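Local coordinates for protein galactose mutarotase related enzyme (Lactobacillus casei, PDB 3Q1N) that probably binds carbohydrates and may act as an isomerase of the aldose 1-epimerase (galactose mutarotase) family, at residues F146-K151 with D157-T162; T240-E245 with A249-V254. All blocks are in the same frame, centred on the assembly; numbering follows the deposited sequence. Where two conformers were deposited one is given.

Along the chain from the N terminus, contact 1 comes first, where strand 136-147 ends. The loop from 146-151 to 157-162 closes there, with five residues between the two segments, and the chain passes on into strand 160-164. Much later strand 238-242 arrives, turns, and returns as strand 251-258; contact 2 closes this hairpin. The two contacts follow in series and do not nest. They meet side by side, because strands 136-147 and 251-258 are neighbours in one antiparallel sheet. Phe146 N lies 2.9 Å from Ile252 O, a probable hydrogen bond. Contact 1 also ties this sheet to the nine-stranded sheet that holds strand 160-164.

Contact 1 of 2, residues F146-K151 with D157-T162; sequences FNVGLK and DDYDLT. With EDO (1,2-ethanediol), chain L; EDO (1,2-ethanediol), chain I.
Gly149 and Asp157 join the two segments through one backbone hydrogen bond, from Asp157 N to Gly149 O (3.0 Å). The nearest CA atoms are those of Leu150 and Asp157, 4.7 Å apart. A second bond uses a side chain: Gly149 N donates to Tyr159 OH at 3.0 Å, and it is almost straight (178°). The Tyr159 ring is also covered by Val148. Val148 CB sits over one face, toward the rim, in a CH-pi contact 3.8 Å from the ring centroid. Asp157 N lies at the ring edge, in its plane. Outside the two segments, the ring meets that of His225 and touches Leu220 of strand 217-221. Replacing Tyr159 by an alanine would probably cost Gly149 N its acceptor and open a gap beside Val148.

The contact closes the loop between strand 136-147 and strand 160-164, which belong to two different antiparallel sheets of the galactose mutarotase-like beta-sandwich of the aldose 1-epimerase family. Beside the loop, Lys151 reaches Asp158. Lys151 CG lies anti to its own carbonyl carbon (chi1 -58°) and the chain is extended beyond it, which carries NZ across to Asp158 OD1 in a salt bridge of 3.0 Å. NZ meets the syn side, 32° out of the carboxylate plane. Asp158 OD2 is hydrogen-bonded to His224 NE2. On the way, Lys151 CG passes 3.6 Å from Asp157 OD1. Asp157 OD2 is hydrogen-bonded to His225 NE2. An ethanediol, probably from the crystallisation liquor, donates through O2 to Asn147 O (2.9 Å).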
ATOM      1  N   PHE A 146      -8.251  -5.896  -3.208  1.00 14.11           N
ATOM      2  CA  PHE A 146      -8.654  -6.624  -4.397  1.00 15.23           C
ATOM      3  C   PHE A 146      -9.812  -7.549  -4.124  1.00 14.96           C
ATOM      4  O   PHE A 146      -9.816  -8.299  -3.136  1.00 14.90           O
ATOM      5  CB  PHE A 146      -7.493  -7.460  -4.907  1.00 15.16           C
ATOM      6  CG  PHE A 146      -6.332  -6.625  -5.378  1.00 15.46           C
ATOM      7  CD1 PHE A 146      -6.436  -5.885  -6.550  1.00 16.35           C
ATOM      8  CD2 PHE A 146      -5.193  -6.506  -4.609  1.00 16.43           C
ATOM      9  CE1 PHE A 146      -5.388  -5.095  -6.994  1.00 17.49           C
ATOM     10  CE2 PHE A 146      -4.140  -5.696  -5.033  1.00 15.64           C
ATOM     11  CZ  PHE A 146      -4.230  -4.993  -6.214  1.00 14.66           C
ATOM     12  N   ASN A 147     -10.790  -7.505  -5.006  1.00 15.89           N
ATOM     13  CA  ASN A 147     -11.939  -8.434  -4.893  1.00 16.32           C
ATOM     14  C   ASN A 147     -11.453  -9.892  -5.011  1.00 17.09           C
ATOM     15  O   ASN A 147     -10.559 -10.185  -5.831  1.00 17.51           O
ATOM     16  CB  ASN A 147     -12.963  -8.135  -5.962  1.00 16.84           C
ATOM     17  CG  ASN A 147     -13.586  -6.779  -5.774  1.00 17.74           C
ATOM     18  OD1 ASN A 147     -14.126  -6.502  -4.706  1.00 17.40           O
ATOM     19  ND2 ASN A 147     -13.469  -5.906  -6.780  1.00 17.06           N
ATOM     20  N   VAL A 148     -12.043 -10.769  -4.176  1.00 17.01           N
ATOM     21  CA  VAL A 148     -11.811 -12.224  -4.215  1.00 17.25           C
ATOM     22  C   VAL A 148     -13.106 -12.998  -4.045  1.00 17.58           C
ATOM     23  O   VAL A 148     -14.051 -12.506  -3.456  1.00 17.52           O
ATOM     24  CB  VAL A 148     -10.780 -12.695  -3.135  1.00 17.31           C
ATOM     25  CG1 VAL A 148      -9.413 -12.013  -3.367  1.00 17.30           C
ATOM     26  CG2 VAL A 148     -11.297 -12.424  -1.710  1.00 18.20           C
ATOM     27  N   GLY A 149     -13.139 -14.204  -4.615  1.00 17.62           N
ATOM     28  CA  GLY A 149     -14.256 -15.088  -4.435  1.00 18.70           C
ATOM     29  C   GLY A 149     -14.246 -15.772  -3.081  1.00 18.77           C
ATOM     30  O   GLY A 149     -13.206 -16.090  -2.516  1.00 18.62           O
ATOM     31  N   LEU A 150     -15.456 -16.007  -2.582  1.00 20.05           N
ATOM     32  CA  LEU A 150     -15.661 -16.693  -1.342  1.00 20.31           C
ATOM     33  C   LEU A 150     -16.405 -18.037  -1.505  1.00 20.97           C
ATOM     34  O   LEU A 150     -17.210 -18.236  -2.431  1.00 20.63           O
ATOM     35  CB  LEU A 150     -16.453 -15.804  -0.411  1.00 21.22           C
ATOM     36  CG  LEU A 150     -15.907 -14.430  -0.034  1.00 20.97           C
ATOM     37  CD1 LEU A 150     -16.854 -13.837   1.017  1.00 22.63           C
ATOM     38  CD2 LEU A 150     -14.463 -14.528   0.441  1.00 20.14           C
ATOM     39  N   LYS A 151     -16.110 -18.953  -0.591  1.00 21.38           N
ATOM     40  CA  LYS A 151     -16.804 -20.240  -0.517  1.00 23.17           C
ATOM     41  C   LYS A 151     -18.204 -20.069   0.039  1.00 23.28           C
ATOM     42  O   LYS A 151     -18.553 -18.970   0.519  1.00 22.90           O
ATOM     43  CB  LYS A 151     -16.035 -21.241   0.354  1.00 23.03           C
ATOM     44  CG  LYS A 151     -14.631 -21.512  -0.109  1.00 24.72           C
ATOM     45  CD  LYS A 151     -14.009 -22.727   0.555  1.00 27.70           C
ATOM     46  CE  LYS A 151     -12.566 -22.902   0.125  1.00 28.96           C
ATOM     47  NZ  LYS A 151     -11.963 -24.112   0.747  1.00 31.00           N
ATOM     48  N   ASP A 157     -11.870 -18.373  -1.133  1.00 17.02           N
ATOM     49  CA  ASP A 157     -11.966 -19.586  -1.978  1.00 17.43           C
ATOM     50  C   ASP A 157     -10.629 -20.043  -2.560  1.00 17.71           C
ATOM     51  O   ASP A 157     -10.387 -19.920  -3.775  1.00 18.04           O
ATOM     52  CB  ASP A 157     -12.979 -19.362  -3.099  1.00 17.06           C
ATOM     53  CG  ASP A 157     -13.305 -20.626  -3.881  1.00 18.23           C
ATOM     54  OD1 ASP A 157     -13.034 -21.745  -3.365  1.00 18.80           O
ATOM     55  OD2 ASP A 157     -13.875 -20.506  -5.008  1.00 19.31           O
ATOM     56  N   ASP A 158      -9.783 -20.582  -1.687  1.00 18.20           N
ATOM     57  CA  ASP A 158      -8.492 -21.162  -2.064  1.00 18.50           C
ATOM     58  C   ASP A 158      -7.555 -20.174  -2.788  1.00 18.11           C
ATOM     59  O   ASP A 158      -6.990 -20.482  -3.825  1.00 17.63           O
ATOM     60  CB  ASP A 158      -8.714 -22.447  -2.870  1.00 19.40           C
ATOM     61  CG  ASP A 158      -9.510 -23.487  -2.093  1.00 21.98           C
ATOM     62  OD1 ASP A 158      -9.449 -23.462  -0.825  1.00 24.69           O
ATOM     63  OD2 ASP A 158     -10.175 -24.311  -2.755  1.00 26.28           O
ATOM     64  N   TYR A 159      -7.377 -18.996  -2.191  1.00 17.57           N
ATOM     65  CA  TYR A 159      -6.453 -17.991  -2.683  1.00 17.41           C
ATOM     66  C   TYR A 159      -5.109 -18.141  -1.993  1.00 17.75           C
ATOM     67  O   TYR A 159      -5.032 -18.383  -0.750  1.00 18.48           O
ATOM     68  CB  TYR A 159      -6.994 -16.570  -2.443  1.00 16.81           C
ATOM     69  CG  TYR A 159      -8.037 -16.167  -3.469  1.00 16.18           C
ATOM     70  CD1 TYR A 159      -9.380 -16.524  -3.322  1.00 16.76           C
ATOM     71  CD2 TYR A 159      -7.676 -15.463  -4.594  1.00 17.30           C
ATOM     72  CE1 TYR A 159     -10.302 -16.215  -4.275  1.00 16.44           C
ATOM     73  CE2 TYR A 159      -8.601 -15.103  -5.537  1.00 17.38           C
ATOM     74  CZ  TYR A 159      -9.914 -15.485  -5.384  1.00 17.86           C
ATOM     75  OH  TYR A 159     -10.873 -15.151  -6.306  1.00 18.36           O
ATOM     76  N   ASP A 160      -4.050 -18.017  -2.775  1.00 17.70           N
ATOM     77  CA  ASP A 160      -2.696 -18.003  -2.245  1.00 18.15           C
ATOM     78  C   ASP A 160      -1.995 -16.784  -2.802  1.00 17.31           C
ATOM     79  O   ASP A 160      -2.412 -16.219  -3.814  1.00 17.24           O
ATOM     80  CB  ASP A 160      -1.854 -19.231  -2.705  1.00 19.60           C
ATOM     81  CG  ASP A 160      -2.344 -20.594  -2.185  1.00 23.83           C
ATOM     82  OD1 ASP A 160      -3.190 -20.741  -1.282  1.00 27.33           O
ATOM     83  OD2 ASP A 160      -1.879 -21.583  -2.787  1.00 32.22           O
ATOM     84  N   LEU A 161      -0.955 -16.341  -2.093  1.00 17.24           N
ATOM     85  CA  LEU A 161       0.023 -15.435  -2.627  1.00 16.30           C
ATOM     86  C   LEU A 161       1.227 -16.264  -2.995  1.00 16.96           C
ATOM     87  O   LEU A 161       1.727 -17.032  -2.179  1.00 17.57           O
ATOM     88  CB  LEU A 161       0.417 -14.394  -1.584  1.00 16.17           C
ATOM     89  CG  LEU A 161       1.168 -13.210  -2.158  1.00 16.64           C
ATOM     90  CD1 LEU A 161       0.215 -12.338  -2.917  1.00 16.52           C
ATOM     91  CD2 LEU A 161       1.864 -12.405  -1.030  1.00 17.55           C
ATOM     92  N   THR A 162       1.678 -16.132  -4.235  0.50 16.80           N
ATOM     93  CA  THR A 162       2.881 -16.800  -4.692  0.50 16.73           C
ATOM     94  C   THR A 162       3.901 -15.728  -4.992  0.50 17.37           C
ATOM     95  O   THR A 162       3.565 -14.715  -5.631  0.50 16.53           O
ATOM     96  CB  THR A 162       2.609 -17.685  -5.929  0.50 17.33           C
ATOM     97  OG1 THR A 162       1.559 -18.602  -5.625  0.50 16.40           O
ATOM     98  CG2 THR A 162       3.836 -18.478  -6.326  0.50 16.49           C
TER
HETATM   99  C1  EDO L 304     -16.874 -19.059  -5.201  1.00 39.56           C
HETATM  100  O1  EDO L 304     -16.527 -19.798  -6.399  1.00 39.02           O
HETATM  101  C2  EDO L 304     -17.059 -17.536  -5.367  1.00 39.68           C
HETATM  102  O2  EDO L 304     -18.062 -17.151  -6.342  1.00 41.03           O
HETATM  103  C1  EDO I 301      -8.188  -9.683  -8.167  0.50 17.52           C
HETATM  104  O1  EDO I 301      -9.063 -10.092  -9.219  0.50 16.62           O
HETATM  105  C2  EDO I 301      -7.481 -10.889  -7.570  0.50 17.28           C
HETATM  106  O2  EDO I 301      -8.443 -11.794  -7.006  0.50 18.35           O

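Contact 2 of 2, residues T240-E245 with A249-V254; sequences TIWSPE and APFIAV
Trp242 and Phe251 bring their rings together obliquely, with planes at 54°, across a beta hairpin of strands 238-242 and 251-258. Trp242 CZ3 lies at the edge of the Phe251 ring, in its plane, 3.7 Å from Phe251 CE1. Ala253 CB sits at the edge of the indole, and Pro244 N lies over one indole face, offset toward the rim. In one of the two conformers of Glu245, OE1 is also at the indole edge and takes a weak, less certain hydrogen bond from Trp242 NE1. Beyond the two segments, Trp42 meets the indole edge-to-face and His143 also approaches it.

The hairpin is part of a curled antiparallel sheet in the galactose mutarotase-like beta-sandwich of the aldose 1-epimerase family. Trp242 and Ala253 form a hydrogen-bonded pair, with Trp242 N to Ala253 O at 3.1 Å and Ala253 N to Trp242 O at 2.8 Å. The next pair, Ile241 and Val254, is non-hydrogen-bonded and puts its side chains on the other face from Trp242 and Ala253. In one of the two conformers of Ile241, its side chain lies beside that of Ile252, pointing the same way.

Past the paired residues, Pro244 CD approaches the Phe251 ring obliquely, 3.3 Å from Phe251 CZ. Phe251 CG lies between its backbone N and carbonyl carbon (chi1 76°), which places the ring beside Pro244 and Trp242. Pro244 CD also touches Ala249 CB.

Just beyond strand 238-242, Ser243 OG adds a side-chain bond. It lies anti to the backbone N (chi1 -167°) and donates to Phe251 O at 2.8 Å. One water sits at the loop end of the hairpin: it donates to Ser243 OG and Pro244 O, and accepts from Ala249 N at 3.1 Å.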
ATOM      1  N   THR A 240       2.411  -6.227   2.340  1.00 15.37           N
ATOM      2  CA  THR A 240       1.497  -6.549   3.426  1.00 15.92           C
ATOM      3  C   THR A 240       0.172  -7.112   2.923  1.00 16.21           C
ATOM      4  O   THR A 240      -0.410  -6.593   1.980  1.00 16.97           O
ATOM      5  CB  THR A 240       1.258  -5.322   4.298  1.00 16.76           C
ATOM      6  OG1 THR A 240       2.508  -4.946   4.893  1.00 15.99           O
ATOM      7  CG2 THR A 240       0.248  -5.590   5.402  1.00 17.77           C
ATOM      8  N   ILE A 241      -0.282  -8.190   3.563  1.00 16.14           N
ATOM      9  CA  ILE A 241      -1.574  -8.788   3.259  0.50 16.51           C
ATOM     10  C   ILE A 241      -2.518  -8.486   4.421  1.00 16.66           C
ATOM     11  O   ILE A 241      -2.137  -8.624   5.594  1.00 16.98           O
ATOM     12  CB  ILE A 241      -1.461 -10.308   3.056  0.50 16.92           C
ATOM     13  CG1 ILE A 241      -0.350 -10.643   2.046  0.50 16.56           C
ATOM     14  CG2 ILE A 241      -2.806 -10.896   2.579  0.50 16.50           C
ATOM     15  CD1 ILE A 241       1.040 -10.909   2.687  0.50 16.99           C
ATOM     16  N   TRP A 242      -3.736  -8.065   4.095  1.00 16.90           N
ATOM     17  CA  TRP A 242      -4.749  -7.651   5.102  1.00 17.43           C
ATOM     18  C   TRP A 242      -6.165  -7.895   4.607  1.00 17.60           C
ATOM     19  O   TRP A 242      -6.461  -7.708   3.445  1.00 16.70           O
ATOM     20  CB  TRP A 242      -4.589  -6.158   5.465  1.00 17.39           C
ATOM     21  CG  TRP A 242      -5.679  -5.662   6.334  1.00 19.20           C
ATOM     22  CD1 TRP A 242      -5.874  -5.925   7.670  1.00 20.95           C
ATOM     23  CD2 TRP A 242      -6.783  -4.869   5.924  1.00 17.45           C
ATOM     24  NE1 TRP A 242      -7.024  -5.322   8.107  1.00 20.94           N
ATOM     25  CE2 TRP A 242      -7.592  -4.655   7.059  1.00 21.28           C
ATOM     26  CE3 TRP A 242      -7.156  -4.286   4.702  1.00 18.68           C
ATOM     27  CZ2 TRP A 242      -8.767  -3.898   7.005  1.00 19.09           C
ATOM     28  CZ3 TRP A 242      -8.286  -3.521   4.653  1.00 19.17           C
ATOM     29  CH2 TRP A 242      -9.095  -3.338   5.808  1.00 21.84           C
ATOM     30  N   SER A 243      -7.022  -8.380   5.498  1.00 18.11           N
ATOM     31  CA  SER A 243      -8.464  -8.380   5.285  1.00 18.77           C
ATOM     32  C   SER A 243      -9.124  -8.181   6.635  1.00 19.72           C
ATOM     33  O   SER A 243      -8.606  -8.662   7.636  1.00 20.59           O
ATOM     34  CB  SER A 243      -8.926  -9.699   4.693  1.00 19.25           C
ATOM     35  OG  SER A 243     -10.240  -9.566   4.218  1.00 17.60           O
ATOM     36  N   PRO A 244     -10.221  -7.430   6.677  1.00 21.00           N
ATOM     37  CA  PRO A 244     -10.845  -7.117   7.963  1.00 22.07           C
ATOM     38  C   PRO A 244     -10.967  -8.334   8.891  1.00 23.41           C
ATOM     39  O   PRO A 244     -11.537  -9.385   8.523  1.00 23.04           O
ATOM     40  CB  PRO A 244     -12.228  -6.621   7.557  1.00 21.83           C
ATOM     41  CG  PRO A 244     -11.979  -5.918   6.228  1.00 22.20           C
ATOM     42  CD  PRO A 244     -10.905  -6.761   5.550  1.00 20.62           C
ATOM     43  N   GLU A 245     -10.440  -8.139  10.103  1.00 24.74           N
ATOM     44  CA  GLU A 245     -10.281  -9.209  11.069  0.50 26.08           C
ATOM     45  C   GLU A 245     -11.637  -9.632  11.635  1.00 27.09           C
ATOM     46  O   GLU A 245     -12.490  -8.795  11.942  1.00 27.27           O
ATOM     47  CB  GLU A 245      -9.341  -8.771  12.192  0.50 26.22           C
ATOM     48  CG  GLU A 245      -7.959  -8.293  11.721  0.50 27.28           C
ATOM     49  CD  GLU A 245      -7.783  -6.777  11.790  0.50 28.79           C
ATOM     50  OE1 GLU A 245      -8.474  -6.030  11.052  0.50 30.41           O
ATOM     51  OE2 GLU A 245      -6.933  -6.331  12.585  0.50 31.19           O
ATOM     52  N   ALA A 249     -15.025 -10.472   4.697  1.00 23.52           N
ATOM     53  CA  ALA A 249     -14.974  -9.536   3.593  1.00 22.53           C
ATOM     54  C   ALA A 249     -14.603 -10.285   2.316  1.00 21.47           C
ATOM     55  O   ALA A 249     -13.731 -11.146   2.354  1.00 21.68           O
ATOM     56  CB  ALA A 249     -13.965  -8.433   3.858  1.00 21.87           C
ATOM     57  N   PRO A 250     -15.253  -9.954   1.197  1.00 20.82           N
ATOM     58  CA  PRO A 250     -14.947 -10.563  -0.110  1.00 19.95           C
ATOM     59  C   PRO A 250     -13.802  -9.822  -0.806  1.00 18.53           C
ATOM     60  O   PRO A 250     -13.870  -9.531  -2.006  1.00 17.64           O
ATOM     61  CB  PRO A 250     -16.273 -10.390  -0.868  1.00 20.70           C
ATOM     62  CG  PRO A 250     -16.785  -9.073  -0.326  1.00 20.91           C
ATOM     63  CD  PRO A 250     -16.429  -9.049   1.121  1.00 21.55           C
ATOM     64  N   PHE A 251     -12.788  -9.472  -0.032  1.00 16.83           N
ATOM     65  CA  PHE A 251     -11.544  -8.850  -0.581  1.00 15.98           C
ATOM     66  C   PHE A 251     -10.324  -9.183   0.252  1.00 15.51           C
ATOM     67  O   PHE A 251     -10.429  -9.527   1.414  1.00 16.14           O
ATOM     68  CB  PHE A 251     -11.711  -7.326  -0.763  1.00 16.15           C
ATOM     69  CG  PHE A 251     -11.638  -6.498   0.519  1.00 16.14           C
ATOM     70  CD1 PHE A 251     -10.417  -6.190   1.143  1.00 15.48           C
ATOM     71  CD2 PHE A 251     -12.797  -5.984   1.081  1.00 16.01           C
ATOM     72  CE1 PHE A 251     -10.370  -5.385   2.301  1.00 17.13           C
ATOM     73  CE2 PHE A 251     -12.745  -5.172   2.234  1.00 17.53           C
ATOM     74  CZ  PHE A 251     -11.557  -4.904   2.844  1.00 17.14           C
ATOM     75  N   ILE A 252      -9.162  -9.080  -0.386  1.00 15.29           N
ATOM     76  CA  ILE A 252      -7.868  -9.183   0.265  1.00 15.08           C
ATOM     77  C   ILE A 252      -7.031  -8.057  -0.282  1.00 14.46           C
ATOM     78  O   ILE A 252      -7.014  -7.839  -1.508  1.00 15.34           O
ATOM     79  CB  ILE A 252      -7.197 -10.548  -0.012  1.00 15.03           C
ATOM     80  CG1 ILE A 252      -8.037 -11.688   0.561  1.00 14.78           C
ATOM     81  CG2 ILE A 252      -5.750 -10.566   0.641  1.00 14.76           C
ATOM     82  CD1 ILE A 252      -7.561 -13.076   0.093  1.00 15.61           C
ATOM     83  N   ALA A 253      -6.439  -7.266   0.642  1.00 13.80           N
ATOM     84  CA  ALA A 253      -5.492  -6.233   0.281  1.00 13.63           C
ATOM     85  C   ALA A 253      -4.076  -6.778   0.231  1.00 13.48           C
ATOM     86  O   ALA A 253      -3.664  -7.574   1.082  1.00 13.98           O
ATOM     87  CB  ALA A 253      -5.593  -5.023   1.270  1.00 12.84           C
ATOM     88  N   VAL A 254      -3.318  -6.316  -0.766  1.00 13.98           N
ATOM     89  CA  VAL A 254      -1.927  -6.729  -0.967  1.00 14.25           C
ATOM     90  C   VAL A 254      -1.202  -5.432  -1.222  1.00 13.80           C
ATOM     91  O   VAL A 254      -1.411  -4.789  -2.253  1.00 12.79           O
ATOM     92  CB  VAL A 254      -1.766  -7.753  -2.125  1.00 14.28           C
ATOM     93  CG1 VAL A 254      -0.288  -8.246  -2.147  1.00 15.24           C
ATOM     94  CG2 VAL A 254      -2.755  -8.953  -1.953  1.00 15.42           C
TER
HETATM   95  O   HOH W   1     -12.242 -10.348   6.076  1.00 20.60           O